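Local coordinates for protein peptidoglycan N-acetylglucosamine deacetylase (Bacillus cereus, PDB 5N1J) that removes the acetyl group from N-acetylglucosamine residues of peptidoglycan in a metal-dependent hydrolysis that releases acetate, at residues G57-T62 with L95-Y100. Residues are numbered along the deposited sequence; the frame is centred on the assembly and turned at random.
Sequences GMHSMT and LTRPPY. With ZN (zinc ion), chain E; ACT (acetate ion), chain F.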
loop_
_atom_site.group_PDB
_atom_site.type_symbol
_atom_site.label_atom_id
_atom_site.label_comp_id
_atom_site.label_asym_id
_atom_site.label_seq_id
_atom_site.Cartn_x
_atom_site.Cartn_y
_atom_site.Cartn_z
ATOM N N GLY A 57 22.109 14.219 23.510
ATOM C CA GLY A 57 21.067 14.601 22.562
ATOM C C GLY A 57 19.677 14.613 23.186
ATOM O O GLY A 57 19.547 14.458 24.396
ATOM N N MET A 58 18.641 14.778 22.359
ATOM C CA MET A 58 17.292 15.063 22.852
ATOM C C MET A 58 16.340 13.876 22.680
ATOM O O MET A 58 16.397 13.178 21.679
ATOM C CB MET A 58 16.706 16.286 22.130
ATOM C CG MET A 58 17.353 17.634 22.500
ATOM S SD MET A 58 18.896 17.968 21.614
ATOM C CE MET A 58 18.326 17.898 19.908
ATOM N N HIS A 59 15.457 13.683 23.656
ATOM C CA HIS A 59 14.483 12.585 23.637
ATOM C C HIS A 59 13.072 13.124 23.949
ATOM O O HIS A 59 12.197 12.367 24.353
ATOM C CB HIS A 59 14.897 11.502 24.638
ATOM C CG HIS A 59 14.186 10.187 24.443
ATOM N ND1 HIS A 59 14.003 9.619 23.198
ATOM C CD2 HIS A 59 13.624 9.334 25.334
ATOM C CE1 HIS A 59 13.349 8.475 23.332
ATOM N NE2 HIS A 59 13.115 8.276 24.622
ATOM N N SER A 60 12.899 14.437 23.757
ATOM C CA SER A 60 11.636 15.188 23.833
ATOM C C SER A 60 11.356 15.711 25.243
ATOM O O SER A 60 12.144 15.494 26.170
ATOM C CB SER A 60 10.429 14.352 23.323
ATOM O OG SER A 60 9.894 13.549 24.373
ATOM N N MET A 61 10.247 16.433 25.378
ATOM C CA MET A 61 9.765 16.939 26.671
ATOM C C MET A 61 8.727 16.017 27.328
ATOM O O MET A 61 8.833 15.694 28.505
ATOM C CB MET A 61 9.141 18.329 26.498
ATOM C CG MET A 61 10.065 19.389 25.900
ATOM S SD MET A 61 11.439 19.847 27.000
ATOM C CE MET A 61 10.522 20.401 28.443
ATOM N N THR A 62 7.711 15.622 26.568
ATOM C CA THR A 62 6.581 14.883 27.125
ATOM C C THR A 62 6.703 13.366 26.975
ATOM O O THR A 62 6.076 12.619 27.720
ATOM C CB THR A 62 5.256 15.309 26.465
ATOM O OG1 THR A 62 5.293 14.965 25.076
ATOM C CG2 THR A 62 5.033 16.816 26.622
ATOM N N LEU A 95 21.286 15.977 17.343
ATOM C CA LEU A 95 20.720 14.622 17.212
ATOM C C LEU A 95 19.540 14.352 18.149
ATOM O O LEU A 95 19.630 14.542 19.367
ATOM C CB LEU A 95 21.803 13.555 17.448
ATOM C CG LEU A 95 21.384 12.101 17.158
ATOM C CD1 LEU A 95 21.053 11.931 15.695
ATOM C CD2 LEU A 95 22.467 11.111 17.556
ATOM N N THR A 96 18.429 13.888 17.568
ATOM C CA THR A 96 17.272 13.476 18.352
ATOM C C THR A 96 17.073 11.966 18.240
ATOM O O THR A 96 17.513 11.338 17.278
ATOM C CB THR A 96 15.973 14.196 17.898
ATOM O OG1 THR A 96 15.554 13.673 16.632
ATOM C CG2 THR A 96 16.209 15.702 17.753
ATOM N N ARG A 97 16.432 11.413 19.260
ATOM C CA ARG A 97 16.012 10.006 19.339
ATOM C C ARG A 97 14.511 10.006 19.588
ATOM O O ARG A 97 14.047 10.508 20.617
ATOM C CB ARG A 97 16.808 9.299 20.458
ATOM C CG ARG A 97 16.275 7.978 21.037
ATOM C CD ARG A 97 16.281 6.821 20.047
ATOM N NE ARG A 97 17.592 6.376 19.548
ATOM C CZ ARG A 97 18.519 5.718 20.250
ATOM N NH1 ARG A 97 18.362 5.467 21.542
ATOM N NH2 ARG A 97 19.632 5.323 19.648
ATOM N N PRO A 98 13.725 9.483 18.627
ATOM C CA PRO A 98 12.266 9.558 18.756
ATOM C C PRO A 98 11.769 8.683 19.901
ATOM O O PRO A 98 12.158 7.532 19.960
ATOM C CB PRO A 98 11.738 9.008 17.416
ATOM C CG PRO A 98 12.897 8.922 16.505
ATOM C CD PRO A 98 14.165 8.905 17.346
ATOM N N PRO A 99 10.935 9.222 20.795
ATOM C CA PRO A 99 10.262 8.305 21.711
ATOM C C PRO A 99 9.493 7.248 20.914
ATOM O O PRO A 99 8.817 7.598 19.942
ATOM C CB PRO A 99 9.320 9.230 22.505
ATOM C CG PRO A 99 10.087 10.575 22.519
ATOM C CD PRO A 99 10.715 10.642 21.139
ATOM N N TYR A 100 9.656 5.987 21.299
ATOM C CA TYR A 100 9.008 4.839 20.640
ATOM C C TYR A 100 9.521 4.560 19.219
ATOM O O TYR A 100 8.937 3.742 18.500
ATOM C CB TYR A 100 7.480 5.021 20.595
ATOM C CG TYR A 100 6.912 5.465 21.925
ATOM C CD1 TYR A 100 6.746 4.554 22.971
ATOM C CD2 TYR A 100 6.561 6.791 22.143
ATOM C CE1 TYR A 100 6.241 4.967 24.203
ATOM C CE2 TYR A 100 6.059 7.211 23.358
ATOM C CZ TYR A 100 5.903 6.294 24.386
ATOM O OH TYR A 100 5.402 6.719 25.597
HETATM ZN ZN ZN E . 12.063 6.698 25.519
HETATM C C ACT F . 12.640 5.140 23.471
HETATM O O ACT F . 13.400 5.306 24.464
HETATM O OXT ACT F . 11.465 5.580 23.568
HETATM C CH3 ACT F . 13.105 4.439 22.228
HETATM O O HOH W 1 11.312 4.886 26.478
#
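One wall of the zinc site of this NodB-type polysaccharide deacetylase forms where strand 55-58 meets strand 95-96 in a single parallel bridge; His59, the first residue after strand 55-58, reaches the metal. Met58 spans the bridge with both backbone groups: its N donates to Leu95 O (3.2 Å), and its O receives Arg97 N (3.0 Å). With no side chain, Gly57 lets Leu95 O come close against its CA.

Histidine serves two partners at once. With CG anti to the backbone N (chi1 -165°), the His59 ring turns NE2 to the zinc ion at 2.1 Å and ND1 to Arg97 O at 2.7 Å. That carbonyl lies near the ring plane, although ND1 stands above the carbonyl's own plane. The bond places the proton on ND1, leaves NE2 for the metal, together with the zinc bond holds the ring's rotation, and probably makes the imidazole more electron-rich. Pro99 lays CG over one ring face, off centre toward the rim, in a CH-pi contact (4.2 Å to the centroid), while Ser60 OG, which also touches this CG, donates to His59 O (2.6 Å). Arg97 passes CG beside ND1 (3.5 Å) before its bent chain carries the guanidinium away, where NE binds Trp122 O and NH1 forms a salt bridge with Asp9, the probable proton acceptor. At the bridge itself, the unbranched Met58 chain, bent at chi2 and chi3, sets CE against Thr96 CG2 (3.7 Å).

An acetate, probably from the crystallisation liquor, chelates the zinc with both oxygens and accepts an almost straight hydrogen bond from Tyr100 N; Asp10, His63 and a water complete the metal shell. Strand 31-34 pairs with strand 55-58 and sends Phe33 against His59, Leu95 and Arg97, helix 65-70 packs on Pro98 and Pro99, helix 74-89 covers Met58, and strand 120-121 pairs in parallel with strand 95-96.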